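Local coordinates for protein peptide chain release factor RF2 (Thermus thermophilus, PDB 2IHR) that directs termination of translation at the stop codons UGA and UAA, its GGQ motif reaching the peptidyl-transferase centre of the ribosome to release the finished peptide, at residues G185-V190 / S309-Y314. Residues are numbered along the deposited sequence; the frame is centred on the assembly and turned at random.
Sequences GVHRLV and SQIRSY
Arg188 and Ser313 meet on one face of a parallel strand pair: NE, placed by a bend in the arginine chain (chi3 73°), donates to Ser313 OG at 3.0 Å, NH2 adds a weak bond to the same oxygen, and OG also pairs with His324. The arginine's aliphatic part crosses Gln310 obliquely, Gln310 CG lying 3.3 Å from Arg188 CB. An alanine here would probably leave Ser313 OG without its guanidinium donor and open a gap beside the Gln310 amide.

On the other face, His187 ND1 and Tyr314 OH share a hydrogen bond of 3.2 Å, while Arg312 NH1 donates to that hydroxyl at 2.8 Å, almost in the guanidinium plane. Between the two faces, Arg188 N bonds to Arg312 O, and Tyr314 N to Arg188 O at 2.8 Å.

Glu183 accepts from His187 NE2 through its backbone O and forms a salt bridge with Arg312, which Asp323 grips as well. Trp132 of helix 127-145 packs edge-to-face with Tyr314. Strands 185-190 and 312-315 thus bring the PCRF and RF-1 sequence regions into one mixed sheet, and within the His187, Arg312 and Tyr314 cluster the carboxylates of Glu183 and Asp323 would probably offset the charge of the buried Arg312.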
# COMPACT_ATOMS: atom_id res chain seq x y z
N GLY A 185 3.63 -5.66 8.06
CA GLY A 185 3.58 -6.15 9.42
C GLY A 185 3.90 -7.62 9.44
O GLY A 185 4.37 -8.16 8.42
N VAL A 186 3.66 -8.27 10.58
CA VAL A 186 3.93 -9.71 10.68
C VAL A 186 2.64 -10.54 10.52
O VAL A 186 1.57 -10.21 11.03
CB VAL A 186 4.64 -10.04 12.04
CG1 VAL A 186 4.95 -11.54 12.12
CG2 VAL A 186 5.94 -9.27 12.12
N HIS A 187 2.74 -11.64 9.80
CA HIS A 187 1.57 -12.43 9.54
C HIS A 187 1.75 -13.81 10.12
O HIS A 187 2.77 -14.46 9.88
CB HIS A 187 1.33 -12.49 8.00
CG HIS A 187 0.91 -11.17 7.41
ND1 HIS A 187 -0.37 -10.92 6.97
CD2 HIS A 187 1.61 -10.03 7.18
CE1 HIS A 187 -0.44 -9.70 6.48
NE2 HIS A 187 0.75 -9.13 6.59
N ARG A 188 0.77 -14.26 10.91
CA ARG A 188 0.88 -15.58 11.52
C ARG A 188 -0.05 -16.66 10.94
O ARG A 188 -1.25 -16.42 10.71
CB ARG A 188 0.66 -15.48 13.03
CG ARG A 188 0.74 -16.78 13.71
CD ARG A 188 0.61 -16.63 15.19
NE ARG A 188 -0.76 -16.32 15.57
CZ ARG A 188 -1.45 -17.07 16.43
NH1 ARG A 188 -0.89 -18.14 16.97
NH2 ARG A 188 -2.70 -16.73 16.76
N LEU A 189 0.53 -17.84 10.73
CA LEU A 189 -0.13 -19.01 10.18
C LEU A 189 -0.22 -20.17 11.15
O LEU A 189 0.77 -20.59 11.73
CB LEU A 189 0.62 -19.48 8.93
CG LEU A 189 -0.08 -20.36 7.84
CD1 LEU A 189 0.54 -21.74 7.86
CD2 LEU A 189 -1.56 -20.42 8.02
N VAL A 190 -1.41 -20.69 11.32
CA VAL A 190 -1.63 -21.83 12.19
C VAL A 190 -2.37 -22.93 11.44
O VAL A 190 -3.44 -22.71 10.84
CB VAL A 190 -2.48 -21.42 13.39
CG1 VAL A 190 -2.47 -22.52 14.41
CG2 VAL A 190 -1.97 -20.09 13.94
N SER A 309 3.82 -8.14 17.94
CA SER A 309 3.41 -9.43 17.38
C SER A 309 2.66 -9.26 16.06
O SER A 309 2.59 -8.15 15.48
CB SER A 309 2.51 -10.19 18.36
OG SER A 309 1.20 -9.62 18.40
N GLN A 310 2.08 -10.36 15.60
CA GLN A 310 1.33 -10.35 14.35
C GLN A 310 0.19 -9.36 14.30
O GLN A 310 -0.55 -9.17 15.28
CB GLN A 310 0.71 -11.71 14.06
CG GLN A 310 1.16 -12.85 14.94
CD GLN A 310 0.54 -12.88 16.35
OE1 GLN A 310 -0.59 -12.43 16.57
NE2 GLN A 310 1.29 -13.46 17.29
N ILE A 311 0.07 -8.71 13.15
CA ILE A 311 -1.06 -7.84 12.94
C ILE A 311 -2.28 -8.72 12.51
O ILE A 311 -3.44 -8.39 12.80
CB ILE A 311 -0.77 -6.85 11.85
CG1 ILE A 311 -0.47 -7.62 10.55
CG2 ILE A 311 0.35 -5.93 12.31
CD1 ILE A 311 -0.45 -6.72 9.35
N ARG A 312 -2.04 -9.86 11.86
CA ARG A 312 -3.17 -10.64 11.44
C ARG A 312 -2.94 -12.12 11.55
O ARG A 312 -1.80 -12.55 11.44
CB ARG A 312 -3.57 -10.23 9.99
CG ARG A 312 -4.84 -10.94 9.54
CD ARG A 312 -5.05 -10.71 8.15
NE ARG A 312 -5.15 -9.29 7.90
CZ ARG A 312 -4.61 -8.72 6.85
NH1 ARG A 312 -3.93 -9.49 5.99
NH2 ARG A 312 -4.71 -7.41 6.68
N SER A 313 -3.99 -12.92 11.84
CA SER A 313 -3.81 -14.38 11.93
C SER A 313 -4.69 -15.19 11.01
O SER A 313 -5.93 -14.91 10.82
CB SER A 313 -3.98 -14.92 13.36
OG SER A 313 -2.82 -14.63 14.14
N TYR A 314 -4.04 -16.19 10.40
CA TYR A 314 -4.71 -17.07 9.46
C TYR A 314 -4.72 -18.45 10.03
O TYR A 314 -3.83 -19.24 9.77
CB TYR A 314 -3.96 -17.08 8.14
CG TYR A 314 -3.77 -15.73 7.51
CD1 TYR A 314 -2.93 -14.76 8.11
CD2 TYR A 314 -4.38 -15.41 6.28
CE1 TYR A 314 -2.69 -13.53 7.51
CE2 TYR A 314 -4.14 -14.18 5.66
CZ TYR A 314 -3.29 -13.26 6.28
OH TYR A 314 -2.97 -12.12 5.62
O HOH W 1 3.64 -7.05 13.14